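Local coordinates for cell division control protein 4 (Saccharomyces cerevisiae, PDB 3V7D) that serves as the substrate-recognition subunit of an SCF ubiquitin ligase, binding phosphorylated targets such as the CDK inhibitor SIC1 for ubiquitination and proteasomal degradation, at residues Phe110-Thr115 / Ala427-Asp432. The protein carries 1 engineered substitution. Numbering follows the deposited sequence.
Sequences FVPQRT and ANILKD
R114 and D432 meet tip to tip in a salt bridge: NH2 of R114 donates to OD1 of D432 at 2.8 Å, and the N-H...O angle of 160° makes the bond nearly straight. OD1 accepts through its syn lone pair and lies close to the guanidinium plane, yet the two planar groups are turned 72° apart, and both carboxylate oxygens lie nearest the same nitrogen, NH2 of R114, which bonds OD1 alone of the two: the pairing is neither flat nor bidentate. R114 gets there by stretching: its CG is anti to the backbone N (chi1 175°), and the chain stays extended as far as NE. CD2 of L430 sits over the centre of one guanidinium face, 3.7 Å from CZ of R114. NH1 of R114 works through water, giving one proton to a water that in turn donates to the carbonyl O of I429 at 2.8 Å, the other to a water that also accepts from the backbone N of D432. An alanine in place of R114 would probably leave the D432 carboxylate without its cationic mate and break both water bridges to the 427-432 backbone. Beside this polar network, CD1 of I429 abuts the ring of P112 tip to tip, 3.8 Å from its CD. NH2 of R114 also forms a salt bridge with E459 on strand 455-462. The contact thus ties outer strand 113-118 to the loop leading into strand 435-442 of the same sheet, where 113-118 pairs with C-terminal strand 455-462, the closure typical of WD40 beta-propellers, here with eight blades.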
ATOM      1  N   PHE B 110      -0.246 -20.804 -10.110  1.00 37.03           N
ATOM      2  CA  PHE B 110       0.154 -20.987  -8.724  1.00 33.78           C
ATOM      3  C   PHE B 110      -1.094 -21.322  -7.918  1.00 33.63           C
ATOM      4  O   PHE B 110      -2.170 -20.786  -8.175  1.00 32.42           O
ATOM      5  CB  PHE B 110       0.825 -19.726  -8.168  1.00 33.75           C
ATOM      6  CG  PHE B 110       1.253 -19.845  -6.724  1.00 32.78           C
ATOM      7  CD1 PHE B 110       0.363 -19.575  -5.694  1.00 25.43           C
ATOM      8  CD2 PHE B 110       2.550 -20.214  -6.401  1.00 32.79           C
ATOM      9  CE1 PHE B 110       0.752 -19.682  -4.372  1.00 29.12           C
ATOM     10  CE2 PHE B 110       2.946 -20.319  -5.078  1.00 35.11           C
ATOM     11  CZ  PHE B 110       2.045 -20.052  -4.064  1.00 32.91           C
ATOM     12  N   VAL B 111      -0.951 -22.224  -6.955  1.00 31.02           N
ATOM     13  CA  VAL B 111      -2.038 -22.526  -6.035  1.00 28.23           C
ATOM     14  C   VAL B 111      -1.490 -22.481  -4.617  1.00 26.83           C
ATOM     15  O   VAL B 111      -0.494 -23.136  -4.309  1.00 29.46           O
ATOM     16  CB  VAL B 111      -2.676 -23.909  -6.319  1.00 28.24           C
ATOM     17  CG1 VAL B 111      -3.792 -24.198  -5.319  1.00 25.14           C
ATOM     18  CG2 VAL B 111      -3.207 -23.968  -7.750  1.00 27.26           C
ATOM     19  N   PRO B 112      -2.123 -21.684  -3.748  1.00 25.14           N
ATOM     20  CA  PRO B 112      -1.651 -21.551  -2.369  1.00 24.83           C
ATOM     21  C   PRO B 112      -1.923 -22.815  -1.566  1.00 32.70           C
ATOM     22  O   PRO B 112      -2.867 -23.550  -1.871  1.00 29.65           O
ATOM     23  CB  PRO B 112      -2.509 -20.401  -1.823  1.00 26.83           C
ATOM     24  CG  PRO B 112      -3.776 -20.481  -2.630  1.00 27.61           C
ATOM     25  CD  PRO B 112      -3.321 -20.868  -4.009  1.00 27.29           C
ATOM     26  N   GLN B 113      -1.096 -23.069  -0.558  1.00 30.35           N
ATOM     27  CA  GLN B 113      -1.394 -24.120   0.401  1.00 30.62           C
ATOM     28  C   GLN B 113      -2.599 -23.686   1.219  1.00 35.25           C
ATOM     29  O   GLN B 113      -2.727 -22.514   1.581  1.00 34.33           O
ATOM     30  CB  GLN B 113      -0.208 -24.365   1.329  1.00 32.37           C
ATOM     31  CG  GLN B 113       0.923 -25.171   0.726  1.00 30.77           C
ATOM     32  CD  GLN B 113       2.150 -25.154   1.614  1.00 34.61           C
ATOM     33  OE1 GLN B 113       2.458 -26.136   2.294  1.00 39.75           O
ATOM     34  NE2 GLN B 113       2.850 -24.029   1.626  1.00 28.47           N
ATOM     35  N   ARG B 114      -3.476 -24.635   1.518  1.00 34.28           N
ATOM     36  CA  ARG B 114      -4.718 -24.336   2.215  1.00 32.16           C
ATOM     37  C   ARG B 114      -4.808 -25.072   3.547  1.00 30.41           C
ATOM     38  O   ARG B 114      -4.558 -26.274   3.619  1.00 32.19           O
ATOM     39  CB  ARG B 114      -5.908 -24.702   1.326  1.00 32.35           C
ATOM     40  CG  ARG B 114      -7.271 -24.538   1.976  1.00 31.70           C
ATOM     41  CD  ARG B 114      -8.370 -24.756   0.946  1.00 31.48           C
ATOM     42  NE  ARG B 114      -9.692 -24.826   1.557  1.00 27.30           N
ATOM     43  CZ  ARG B 114     -10.805 -25.136   0.899  1.00 27.94           C
ATOM     44  NH1 ARG B 114     -10.761 -25.412  -0.398  1.00 28.83           N
ATOM     45  NH2 ARG B 114     -11.963 -25.179   1.543  1.00 26.98           N
ATOM     46  N   THR B 115      -5.156 -24.339   4.600  1.00 30.99           N
ATOM     47  CA  THR B 115      -5.420 -24.928   5.907  1.00 28.29           C
ATOM     48  C   THR B 115      -6.863 -24.620   6.296  1.00 34.42           C
ATOM     49  O   THR B 115      -7.283 -23.459   6.284  1.00 32.87           O
ATOM     50  CB  THR B 115      -4.489 -24.343   6.984  1.00 26.15           C
ATOM     51  OG1 THR B 115      -3.134 -24.371   6.522  1.00 28.13           O
ATOM     52  CG2 THR B 115      -4.603 -25.134   8.283  1.00 25.14           C
ATOM     53  N   ALA B 427     -10.813 -18.086  -9.308  1.00 30.42           N
ATOM     54  CA  ALA B 427     -12.229 -18.034  -8.974  1.00 34.84           C
ATOM     55  C   ALA B 427     -12.675 -19.261  -8.182  1.00 35.16           C
ATOM     56  O   ALA B 427     -13.815 -19.319  -7.724  1.00 33.68           O
ATOM     57  CB  ALA B 427     -13.069 -17.891 -10.248  1.00 34.47           C
ATOM     58  N   ASN B 428     -11.782 -20.237  -8.015  1.00 29.45           N
ATOM     59  CA  ASN B 428     -12.181 -21.520  -7.433  1.00 30.49           C
ATOM     60  C   ASN B 428     -11.405 -22.024  -6.215  1.00 31.57           C
ATOM     61  O   ASN B 428     -11.608 -23.158  -5.779  1.00 34.63           O
ATOM     62  CB  ASN B 428     -12.204 -22.603  -8.514  1.00 34.51           C
ATOM     63  CG  ASN B 428     -13.288 -22.364  -9.542  1.00 38.14           C
ATOM     64  OD1 ASN B 428     -14.476 -22.399  -9.220  1.00 42.80           O
ATOM     65  ND2 ASN B 428     -12.887 -22.106 -10.779  1.00 32.52           N
ATOM     66  N   ILE B 429     -10.526 -21.193  -5.666  1.00 31.07           N
ATOM     67  CA  ILE B 429      -9.696 -21.613  -4.539  1.00 35.31           C
ATOM     68  C   ILE B 429     -10.522 -22.098  -3.343  1.00 32.15           C
ATOM     69  O   ILE B 429     -10.185 -23.103  -2.712  1.00 34.74           O
ATOM     70  CB  ILE B 429      -8.708 -20.504  -4.110  1.00 33.88           C
ATOM     71  CG1 ILE B 429      -7.735 -20.212  -5.254  1.00 40.07           C
ATOM     72  CG2 ILE B 429      -7.932 -20.939  -2.890  1.00 37.40           C
ATOM     73  CD1 ILE B 429      -6.628 -19.269  -4.899  1.00 42.95           C
ATOM     74  N   LEU B 430     -11.612 -21.394  -3.050  1.00 27.39           N
ATOM     75  CA  LEU B 430     -12.519 -21.794  -1.976  1.00 30.53           C
ATOM     76  C   LEU B 430     -13.873 -22.198  -2.553  1.00 29.33           C
ATOM     77  O   LEU B 430     -14.927 -21.799  -2.053  1.00 31.82           O
ATOM     78  CB  LEU B 430     -12.681 -20.663  -0.955  1.00 27.46           C
ATOM     79  CG  LEU B 430     -11.405 -20.266  -0.211  1.00 30.16           C
ATOM     80  CD1 LEU B 430     -11.684 -19.150   0.794  1.00 30.86           C
ATOM     81  CD2 LEU B 430     -10.792 -21.478   0.481  1.00 27.34           C
ATOM     82  N   LYS B 431     -13.823 -22.995  -3.615  1.00 28.70           N
ATOM     83  CA  LYS B 431     -15.010 -23.423  -4.350  1.00 35.15           C
ATOM     84  C   LYS B 431     -16.058 -24.098  -3.459  1.00 35.53           C
ATOM     85  O   LYS B 431     -17.257 -23.915  -3.661  1.00 36.69           O
ATOM     86  CB  LYS B 431     -14.601 -24.362  -5.491  1.00 39.25           C
ATOM     87  CG  LYS B 431     -15.740 -24.839  -6.387  1.00 39.43           C
ATOM     88  CD  LYS B 431     -15.196 -25.678  -7.537  1.00 44.55           C
ATOM     89  CE  LYS B 431     -16.304 -26.386  -8.307  1.00 56.45           C
ATOM     90  NZ  LYS B 431     -17.270 -25.421  -8.904  1.00 64.68           N
ATOM     91  N   ASP B 432     -15.610 -24.865  -2.467  1.00 32.31           N
ATOM     92  CA  ASP B 432     -16.532 -25.628  -1.626  1.00 36.92           C
ATOM     93  C   ASP B 432     -17.256 -24.773  -0.583  1.00 37.56           C
ATOM     94  O   ASP B 432     -18.181 -25.243   0.079  1.00 42.96           O
ATOM     95  CB  ASP B 432     -15.823 -26.822  -0.966  1.00 38.23           C
ATOM     96  CG  ASP B 432     -14.757 -26.396   0.030  1.00 45.30           C
ATOM     97  OD1 ASP B 432     -14.272 -25.248  -0.063  1.00 47.39           O
ATOM     98  OD2 ASP B 432     -14.399 -27.216   0.901  1.00 46.30           O
TER
HETATM   99  O   HOH W   1      -8.331 -25.141  -2.322  1.00 32.20           O
HETATM  100  O   HOH W   2     -12.845 -25.993  -2.466  1.00 33.84           O